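Local coordinates for protein E1 (PDB 3VX6) that acts as an E1-like enzyme that activates the ubiquitin-like proteins ATG8 and ATG12 for the conjugation reactions of autophagy and cytoplasm-to-vacuole transport, at residues D8-Q16 with S205-K216; E119-S127 with Y138-Q146. All blocks are in the same frame, centred on the assembly; numbering follows the deposited sequence.

Interaction 1. Residues D8-Q16 with S205-K216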
loop_
_atom_site.group_PDB
_atom_site.type_symbol
_atom_site.label_atom_id
_atom_site.label_comp_id
_atom_site.label_asym_id
_atom_site.label_seq_id
_atom_site.Cartn_x
_atom_site.Cartn_y
_atom_site.Cartn_z
ATOM N N ASP A 8 7.135 -4.343 -20.868
ATOM C CA ASP A 8 6.099 -4.066 -19.834
ATOM C C ASP A 8 6.739 -3.606 -18.520
ATOM O O ASP A 8 7.941 -3.787 -18.293
ATOM C CB ASP A 8 5.243 -5.324 -19.576
ATOM C CG ASP A 8 3.768 -5.155 -20.011
ATOM O OD1 ASP A 8 2.964 -6.085 -19.764
ATOM O OD2 ASP A 8 3.408 -4.110 -20.599
ATOM N N LEU A 9 5.918 -3.003 -17.666
ATOM C CA LEU A 9 6.355 -2.512 -16.364
ATOM C C LEU A 9 5.879 -3.491 -15.305
ATOM O O LEU A 9 4.690 -3.782 -15.217
ATOM C CB LEU A 9 5.759 -1.130 -16.084
ATOM C CG LEU A 9 5.918 -0.602 -14.658
ATOM C CD1 LEU A 9 7.392 -0.475 -14.329
ATOM C CD2 LEU A 9 5.209 0.727 -14.522
ATOM N N LYS A 10 6.810 -4.001 -14.508
ATOM C CA LYS A 10 6.476 -4.953 -13.455
ATOM C C LYS A 10 6.451 -4.259 -12.104
ATOM O O LYS A 10 7.101 -3.237 -11.903
ATOM C CB LYS A 10 7.486 -6.108 -13.438
ATOM C CG LYS A 10 7.674 -6.761 -14.795
ATOM C CD LYS A 10 6.332 -7.140 -15.414
ATOM C CE LYS A 10 6.468 -7.469 -16.896
ATOM N NZ LYS A 10 5.139 -7.705 -17.548
ATOM N N PHE A 11 5.700 -4.825 -11.174
ATOM C CA PHE A 11 5.596 -4.230 -9.862
ATOM C C PHE A 11 5.967 -5.231 -8.785
ATOM O O PHE A 11 5.537 -6.379 -8.816
ATOM C CB PHE A 11 4.173 -3.736 -9.663
ATOM C CG PHE A 11 3.676 -2.877 -10.788
ATOM C CD1 PHE A 11 3.790 -1.491 -10.732
ATOM C CD2 PHE A 11 3.105 -3.456 -11.912
ATOM C CE1 PHE A 11 3.340 -0.692 -11.784
ATOM C CE2 PHE A 11 2.658 -2.670 -12.961
ATOM C CZ PHE A 11 2.773 -1.286 -12.900
ATOM N N ALA A 12 6.783 -4.798 -7.834
ATOM C CA ALA A 12 7.191 -5.676 -6.748
ATOM C C ALA A 12 6.054 -5.764 -5.750
ATOM O O ALA A 12 5.237 -4.849 -5.650
ATOM C CB ALA A 12 8.430 -5.120 -6.056
ATOM N N PRO A 13 5.964 -6.879 -5.020
ATOM C CA PRO A 13 4.876 -6.945 -4.047
ATOM C C PRO A 13 5.083 -5.668 -3.252
ATOM O O PRO A 13 6.216 -5.349 -2.896
ATOM C CB PRO A 13 5.203 -8.208 -3.251
ATOM C CG PRO A 13 6.710 -8.310 -3.368
ATOM C CD PRO A 13 6.922 -7.980 -4.821
ATOM N N SER A 14 4.009 -4.927 -3.003
ATOM C CA SER A 14 4.099 -3.647 -2.301
ATOM C C SER A 14 4.653 -3.641 -0.870
ATOM O O SER A 14 4.934 -2.573 -0.324
ATOM C CB SER A 14 2.726 -2.964 -2.306
ATOM O OG SER A 14 2.306 -2.623 -3.619
ATOM N N PHE A 15 4.833 -4.815 -0.273
ATOM C CA PHE A 15 5.317 -4.893 1.100
ATOM C C PHE A 15 5.588 -6.342 1.466
ATOM O O PHE A 15 5.153 -7.273 0.781
ATOM C CB PHE A 15 4.233 -4.415 2.054
ATOM C CG PHE A 15 3.065 -5.372 2.127
ATOM C CD1 PHE A 15 2.258 -5.589 1.008
ATOM C CD2 PHE A 15 2.849 -6.150 3.263
ATOM C CE1 PHE A 15 1.263 -6.569 1.017
ATOM C CE2 PHE A 15 1.856 -7.131 3.277
ATOM C CZ PHE A 15 1.064 -7.342 2.153
ATOM N N GLN A 16 6.305 -6.508 2.571
ATOM C CA GLN A 16 6.594 -7.817 3.142
ATOM C C GLN A 16 6.170 -7.640 4.594
ATOM O O GLN A 16 6.661 -6.751 5.292
ATOM C CB GLN A 16 8.079 -8.163 3.070
ATOM C CG GLN A 16 8.417 -9.451 3.803
ATOM C CD GLN A 16 9.772 -10.024 3.415
ATOM O OE1 GLN A 16 10.270 -10.953 4.053
ATOM N NE2 GLN A 16 10.370 -9.478 2.360
ATOM N N SER A 205 9.168 0.158 -2.888
ATOM C CA SER A 205 10.076 -0.836 -3.396
ATOM C C SER A 205 11.412 -0.149 -3.547
ATOM O O SER A 205 11.467 1.031 -3.879
ATOM C CB SER A 205 9.593 -1.379 -4.745
ATOM O OG SER A 205 10.471 -2.382 -5.236
ATOM N N HIS A 206 12.475 -0.885 -3.252
ATOM C CA HIS A 206 13.832 -0.392 -3.395
ATOM C C HIS A 206 14.430 -1.208 -4.521
ATOM O O HIS A 206 15.629 -1.115 -4.799
ATOM C CB HIS A 206 14.654 -0.615 -2.131
ATOM C CG HIS A 206 14.533 0.486 -1.131
ATOM N ND1 HIS A 206 15.226 0.483 0.061
ATOM C CD2 HIS A 206 13.780 1.610 -1.129
ATOM C CE1 HIS A 206 14.899 1.557 0.756
ATOM N NE2 HIS A 206 14.022 2.257 0.057
ATOM N N LEU A 207 13.587 -2.031 -5.144
ATOM C CA LEU A 207 14.010 -2.845 -6.273
ATOM C C LEU A 207 14.345 -1.893 -7.410
ATOM O O LEU A 207 13.623 -0.927 -7.651
ATOM C CB LEU A 207 12.898 -3.803 -6.698
ATOM C CG LEU A 207 12.745 -5.046 -5.820
ATOM C CD1 LEU A 207 11.653 -5.926 -6.382
ATOM C CD2 LEU A 207 14.067 -5.820 -5.764
ATOM N N LYS A 208 15.451 -2.147 -8.094
ATOM C CA LYS A 208 15.854 -1.279 -9.188
ATOM C C LYS A 208 14.752 -1.154 -10.240
ATOM O O LYS A 208 14.368 -2.132 -10.885
ATOM C CB LYS A 208 17.143 -1.793 -9.825
ATOM N N ASP A 209 14.243 0.068 -10.374
ATOM C CA ASP A 209 13.215 0.440 -11.336
ATOM C C ASP A 209 11.915 -0.324 -11.303
ATOM O O ASP A 209 11.090 -0.216 -12.213
ATOM C CB ASP A 209 13.791 0.413 -12.748
ATOM C CG ASP A 209 14.873 1.447 -12.936
ATOM O OD1 ASP A 209 14.764 2.539 -12.328
ATOM O OD2 ASP A 209 15.829 1.166 -13.690
ATOM N N ILE A 210 11.719 -1.109 -10.261
ATOM C CA ILE A 210 10.468 -1.825 -10.161
ATOM C C ILE A 210 9.766 -1.170 -8.997
ATOM O O ILE A 210 10.183 -1.293 -7.846
ATOM C CB ILE A 210 10.669 -3.334 -9.919
ATOM C CG1 ILE A 210 11.401 -3.945 -11.115
ATOM C CG2 ILE A 210 9.314 -4.019 -9.740
ATOM C CD1 ILE A 210 11.525 -5.440 -11.043
ATOM N N PRO A 211 8.716 -0.403 -9.296
ATOM C CA PRO A 211 7.977 0.271 -8.244
ATOM C C PRO A 211 7.040 -0.748 -7.616
ATOM O O PRO A 211 6.739 -1.783 -8.218
ATOM C CB PRO A 211 7.237 1.364 -9.009
ATOM C CG PRO A 211 6.879 0.666 -10.264
ATOM C CD PRO A 211 8.157 -0.078 -10.620
ATOM N N SER A 212 6.589 -0.461 -6.405
ATOM C CA SER A 212 5.685 -1.369 -5.733
ATOM C C SER A 212 4.393 -1.481 -6.542
ATOM O O SER A 212 3.995 -0.538 -7.229
ATOM C CB SER A 212 5.412 -0.861 -4.317
ATOM O OG SER A 212 5.310 0.552 -4.303
ATOM N N ALA A 213 3.757 -2.648 -6.475
ATOM C CA ALA A 213 2.513 -2.891 -7.190
ATOM C C ALA A 213 1.485 -1.803 -6.884
ATOM O O ALA A 213 0.479 -1.661 -7.576
ATOM C CB ALA A 213 1.956 -4.272 -6.802
ATOM N N VAL A 214 1.747 -1.027 -5.845
ATOM C CA VAL A 214 0.828 0.033 -5.432
ATOM C C VAL A 214 0.826 1.226 -6.398
ATOM O O VAL A 214 -0.055 2.080 -6.362
ATOM C CB VAL A 214 1.167 0.489 -3.998
ATOM C CG1 VAL A 214 2.187 1.613 -4.029
ATOM C CG2 VAL A 214 -0.097 0.855 -3.269
ATOM N N THR A 215 1.824 1.267 -7.272
ATOM C CA THR A 215 1.924 2.316 -8.282
ATOM C C THR A 215 0.724 2.297 -9.246
ATOM O O THR A 215 0.361 3.323 -9.846
ATOM C CB THR A 215 3.196 2.147 -9.135
ATOM O OG1 THR A 215 4.347 2.040 -8.287
ATOM C CG2 THR A 215 3.378 3.341 -10.068
ATOM N N LYS A 216 0.131 1.119 -9.408
ATOM C CA LYS A 216 -1.007 0.957 -10.288
ATOM C C LYS A 216 -2.144 1.817 -9.833
ATOM O O LYS A 216 -2.906 2.331 -10.643
ATOM C CB LYS A 216 -1.450 -0.491 -10.285
ATOM C CG LYS A 216 -0.520 -1.445 -11.033
ATOM C CD LYS A 216 -1.056 -2.885 -10.972
ATOM C CE LYS A 216 -0.142 -3.829 -11.722
ATOM N NZ LYS A 216 -0.244 -5.140 -10.997
#

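Interaction 2. Residues E119-S127 with Y138-Q146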
loop_
_atom_site.group_PDB
_atom_site.type_symbol
_atom_site.label_atom_id
_atom_site.label_comp_id
_atom_site.label_asym_id
_atom_site.label_seq_id
_atom_site.Cartn_x
_atom_site.Cartn_y
_atom_site.Cartn_z
ATOM N N GLU A 119 -4.154 8.555 -0.520
ATOM C CA GLU A 119 -5.197 7.681 -0.009
ATOM C C GLU A 119 -5.369 6.363 -0.726
ATOM O O GLU A 119 -6.043 5.470 -0.214
ATOM C CB GLU A 119 -6.537 8.404 0.005
ATOM C CG GLU A 119 -6.575 9.586 0.929
ATOM C CD GLU A 119 -7.970 10.142 1.079
ATOM O OE1 GLU A 119 -8.083 11.334 1.424
ATOM O OE2 GLU A 119 -8.954 9.389 0.866
ATOM N N ILE A 120 -4.780 6.229 -1.905
ATOM C CA ILE A 120 -4.917 4.988 -2.657
ATOM C C ILE A 120 -4.032 3.891 -2.084
ATOM O O ILE A 120 -4.156 2.721 -2.458
ATOM C CB ILE A 120 -4.547 5.182 -4.121
ATOM C CG1 ILE A 120 -3.053 5.486 -4.226
ATOM C CG2 ILE A 120 -5.401 6.283 -4.718
ATOM C CD1 ILE A 120 -2.595 5.841 -5.589
ATOM N N ILE A 121 -3.145 4.275 -1.171
ATOM C CA ILE A 121 -2.226 3.334 -0.545
ATOM C C ILE A 121 -2.646 2.949 0.855
ATOM O O ILE A 121 -2.835 3.805 1.710
ATOM C CB ILE A 121 -0.793 3.909 -0.463
ATOM C CG1 ILE A 121 -0.183 3.962 -1.861
ATOM C CG2 ILE A 121 0.062 3.058 0.485
ATOM C CD1 ILE A 121 1.227 4.463 -1.876
ATOM N N SER A 122 -2.777 1.649 1.077
ATOM C CA SER A 122 -3.152 1.135 2.380
ATOM C C SER A 122 -2.899 -0.366 2.459
ATOM O O SER A 122 -2.571 -1.010 1.471
ATOM C CB SER A 122 -4.625 1.422 2.642
ATOM O OG SER A 122 -4.953 1.131 3.980
ATOM N N PHE A 123 -3.011 -0.924 3.651
ATOM C CA PHE A 123 -2.848 -2.354 3.781
ATOM C C PHE A 123 -3.990 -2.861 4.625
ATOM O O PHE A 123 -4.467 -2.180 5.529
ATOM C CB PHE A 123 -1.507 -2.736 4.397
ATOM C CG PHE A 123 -1.337 -2.308 5.812
ATOM C CD1 PHE A 123 -1.041 -0.987 6.120
ATOM C CD2 PHE A 123 -1.394 -3.246 6.839
ATOM C CE1 PHE A 123 -0.793 -0.605 7.434
ATOM C CE2 PHE A 123 -1.148 -2.880 8.154
ATOM C CZ PHE A 123 -0.845 -1.560 8.457
ATOM N N TYR A 124 -4.432 -4.061 4.288
ATOM C CA TYR A 124 -5.540 -4.720 4.941
ATOM C C TYR A 124 -5.068 -6.110 5.350
ATOM O O TYR A 124 -4.368 -6.803 4.603
ATOM C CB TYR A 124 -6.705 -4.820 3.962
ATOM C CG TYR A 124 -7.155 -3.479 3.417
ATOM C CD1 TYR A 124 -8.198 -2.774 4.025
ATOM C CD2 TYR A 124 -6.526 -2.903 2.300
ATOM C CE1 TYR A 124 -8.612 -1.533 3.537
ATOM C CE2 TYR A 124 -6.930 -1.653 1.803
ATOM C CZ TYR A 124 -7.979 -0.975 2.430
ATOM O OH TYR A 124 -8.421 0.249 1.963
ATOM N N MET A 125 -5.442 -6.517 6.549
ATOM C CA MET A 125 -5.034 -7.818 7.023
ATOM C C MET A 125 -6.256 -8.583 7.471
ATOM O O MET A 125 -7.105 -8.034 8.145
ATOM C CB MET A 125 -4.064 -7.657 8.198
ATOM C CG MET A 125 -3.547 -8.961 8.752
ATOM S SD MET A 125 -2.443 -8.711 10.147
ATOM C CE MET A 125 -2.999 -10.042 11.204
ATOM N N ILE A 126 -6.380 -9.827 7.046
ATOM C CA ILE A 126 -7.489 -10.632 7.521
ATOM C C ILE A 126 -6.771 -11.652 8.375
ATOM O O ILE A 126 -5.626 -12.015 8.097
ATOM C CB ILE A 126 -8.280 -11.338 6.397
ATOM C CG1 ILE A 126 -7.335 -12.135 5.491
ATOM C CG2 ILE A 126 -9.117 -10.305 5.643
ATOM C CD1 ILE A 126 -8.040 -13.026 4.470
ATOM N N SER A 127 -7.411 -12.097 9.439
ATOM C CA SER A 127 -6.751 -13.049 10.303
ATOM C C SER A 127 -7.729 -13.839 11.124
ATOM O O SER A 127 -8.929 -13.570 11.144
ATOM C CB SER A 127 -5.774 -12.325 11.243
ATOM O OG SER A 127 -6.439 -11.418 12.115
ATOM N N TYR A 138 -3.205 -15.605 9.454
ATOM C CA TYR A 138 -3.431 -14.260 8.950
ATOM C C TYR A 138 -3.014 -14.101 7.511
ATOM O O TYR A 138 -2.281 -14.922 6.956
ATOM C CB TYR A 138 -2.700 -13.217 9.777
ATOM C CG TYR A 138 -1.210 -13.353 9.747
ATOM C CD1 TYR A 138 -0.588 -14.425 10.375
ATOM C CD2 TYR A 138 -0.412 -12.382 9.135
ATOM C CE1 TYR A 138 0.788 -14.533 10.406
ATOM C CE2 TYR A 138 0.977 -12.476 9.159
ATOM C CZ TYR A 138 1.570 -13.559 9.800
ATOM O OH TYR A 138 2.941 -13.686 9.856
ATOM N N TRP A 139 -3.495 -13.020 6.915
ATOM C CA TRP A 139 -3.204 -12.727 5.538
ATOM C C TRP A 139 -3.261 -11.229 5.335
ATOM O O TRP A 139 -4.289 -10.592 5.582
ATOM C CB TRP A 139 -4.229 -13.403 4.648
ATOM C CG TRP A 139 -3.702 -13.718 3.306
ATOM C CD1 TRP A 139 -2.540 -13.265 2.750
ATOM C CD2 TRP A 139 -4.301 -14.580 2.338
ATOM N NE1 TRP A 139 -2.379 -13.797 1.499
ATOM C CE2 TRP A 139 -3.447 -14.609 1.220
ATOM C CE3 TRP A 139 -5.482 -15.332 2.308
ATOM C CZ2 TRP A 139 -3.732 -15.361 0.080
ATOM C CZ3 TRP A 139 -5.764 -16.080 1.175
ATOM C CH2 TRP A 139 -4.891 -16.089 0.076
ATOM N N ILE A 140 -2.149 -10.660 4.889
ATOM C CA ILE A 140 -2.100 -9.232 4.659
ATOM C C ILE A 140 -2.101 -8.970 3.169
ATOM O O ILE A 140 -1.612 -9.787 2.382
ATOM C CB ILE A 140 -0.843 -8.605 5.276
ATOM C CG1 ILE A 140 -0.795 -8.917 6.773
ATOM C CG2 ILE A 140 -0.851 -7.102 5.052
ATOM C CD1 ILE A 140 0.412 -8.340 7.500
ATOM N N CYS A 141 -2.686 -7.838 2.789
ATOM C CA CYS A 141 -2.738 -7.428 1.397
ATOM C C CYS A 141 -2.677 -5.915 1.354
ATOM O O CYS A 141 -3.149 -5.232 2.259
ATOM C CB CYS A 141 -4.024 -7.902 0.713
ATOM S SG CYS A 141 -5.504 -6.897 1.025
ATOM N N MET A 142 -2.041 -5.398 0.319
ATOM C CA MET A 142 -1.962 -3.963 0.115
ATOM C C MET A 142 -2.576 -3.882 -1.276
ATOM O O MET A 142 -1.902 -4.139 -2.268
ATOM C CB MET A 142 -0.510 -3.502 0.108
ATOM C CG MET A 142 -0.364 -2.002 0.032
ATOM S SD MET A 142 1.342 -1.552 0.097
ATOM C CE MET A 142 1.586 -1.201 1.835
ATOM N N PRO A 143 -3.875 -3.553 -1.359
ATOM C CA PRO A 143 -4.567 -3.466 -2.637
ATOM C C PRO A 143 -3.853 -2.707 -3.721
ATOM O O PRO A 143 -3.412 -1.571 -3.547
ATOM C CB PRO A 143 -5.905 -2.848 -2.264
ATOM C CG PRO A 143 -6.123 -3.368 -0.922
ATOM C CD PRO A 143 -4.776 -3.113 -0.291
ATOM N N SER A 144 -3.740 -3.400 -4.842
ATOM C CA SER A 144 -3.109 -2.914 -6.049
ATOM C C SER A 144 -4.172 -3.115 -7.127
ATOM O O SER A 144 -4.412 -4.230 -7.585
ATOM C CB SER A 144 -1.867 -3.750 -6.354
ATOM O OG SER A 144 -1.450 -3.544 -7.690
ATOM N N PHE A 145 -4.828 -2.032 -7.514
ATOM C CA PHE A 145 -5.868 -2.124 -8.521
ATOM C C PHE A 145 -5.449 -1.518 -9.840
ATOM O O PHE A 145 -4.489 -0.753 -9.921
ATOM C CB PHE A 145 -7.124 -1.423 -8.037
ATOM C CG PHE A 145 -6.874 -0.037 -7.541
ATOM C CD1 PHE A 145 -6.485 0.184 -6.221
ATOM C CD2 PHE A 145 -7.025 1.055 -8.392
ATOM C CE1 PHE A 145 -6.257 1.475 -5.760
ATOM C CE2 PHE A 145 -6.799 2.341 -7.943
ATOM C CZ PHE A 145 -6.415 2.557 -6.627
ATOM N N GLN A 146 -6.208 -1.867 -10.871
ATOM C CA GLN A 146 -5.974 -1.403 -12.225
ATOM C C GLN A 146 -7.164 -1.805 -13.082
ATOM O O GLN A 146 -7.993 -2.615 -12.674
ATOM C CB GLN A 146 -4.731 -2.066 -12.788
ATOM C CG GLN A 146 -4.862 -3.567 -12.886
ATOM C CD GLN A 146 -3.807 -4.166 -13.769
ATOM O OE1 GLN A 146 -2.631 -4.211 -13.413
ATOM N NE2 GLN A 146 -4.217 -4.624 -14.942
HETATM O O HOH W 1 -3.159 -0.031 -1.305
#

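Interaction 1. Residues D8-Q16 with S205-K216
The F11 ring carries the aliphatic chain of K216 over one face: CG of K216 stands 3.9 Å from the ring centroid, 14° off the normal, a CH-pi contact displaced toward the rim. At the ring edge, near its plane, sits the carbonyl O of S212, 3.6 Å from F11 CD1, while the P211 ring and T215 CB approach obliquely. With CG anti to its own carbonyl carbon (chi1 -51°), F11 lays its ring alongside the turn from S212 to T215. That type I turn leads into helix 215-225; within it S212 O accepts from both the backbone N and OG1 of T215. The backbones themselves meet in a single beta bridge between A12 and S212, too short to make a sheet. A12 N donates to P211 O at 3.0 Å, and A213 N returns a 2.8 Å bond to A12 O. A12 CB touches L207 CD1 and I210 CG2, with S205 OG beside it. This hydroxyl closes an ST turn by accepting from L207 N, and also donates to I210 O, 2.8 Å away. Farther toward the N terminus, L9 CD1 rests on P211 CD at 3.8 Å, and L9 also packs against I154 of strand 151-159.

Interaction 2. Residues E119-S127 with Y138-Q146
M125 and I140 face each other as a non-hydrogen-bonded pair of an antiparallel beta hairpin, with M125 CG 3.4 Å from I140 CG1. The M125 chain leaves with CG anti to the backbone N (chi1 -179°) and bends at its last torsion, bringing CE to within 3.5 Å of Y138 CB; its sulfur lies oblique to the Y138 ring in a loose Met-aromatic contact. On the other side of the sheet, I126 and W139 run side by side in the same direction, I126 CG1 meeting W139 CB, and Y124 CB meets C141 SG at 3.8 Å. Along Y124-I126 and W139-C141 the strands are tightly joined: Y124 with C141 and I126 with W139 each exchange two backbone bonds. Y124 N to C141 O, C141 N to Y124 O and I126 N to W139 O all measure 2.7 Å, and W139 N to I126 O 2.6 Å. Past the Y124-C141 pair the direct backbone bonds between the two segments stop, and a water links the two backbones, accepting from S122 N at 2.9 Å and hydrogen-bonding P143 O at 2.7 Å. Farther on the packing is slacker, and I120 CB lies 4.1 Å from F145 CZ, at the edge of the ring. N217 of helix 215-225 closes this end, its amide bonding I120 O, P143 O and F145 N. Strand 123-130 pairs in parallel with strand 78-86 on its other edge, where S122 OG bonds K80 O and S127 OG bonds N85 OD1, while helix 97-114 packs on Y124 and P143 through L108.

Overall arrangement
From the N terminus, the chain runs through 8-16 into strand 16-19, and 188 residues pass before 205-216 returns to meet it in interaction 1. Interaction 2 is nested inside that long loop: it closes a short one of 10 residues, the hairpin of strands 123-130 and 135-144. The two contacts, with centres about 14 Å apart, touch directly. S144 OG, in the segment 138-146, probably hydrogen-bonds A213 O, K216 packs on F145 and Q146, and S14 packs on M142. Thus the N-terminal segment and the start of helix 215-225 are joined to the hairpin 123-130/135-144, in the sheet that also holds strands 40-47 and 78-86.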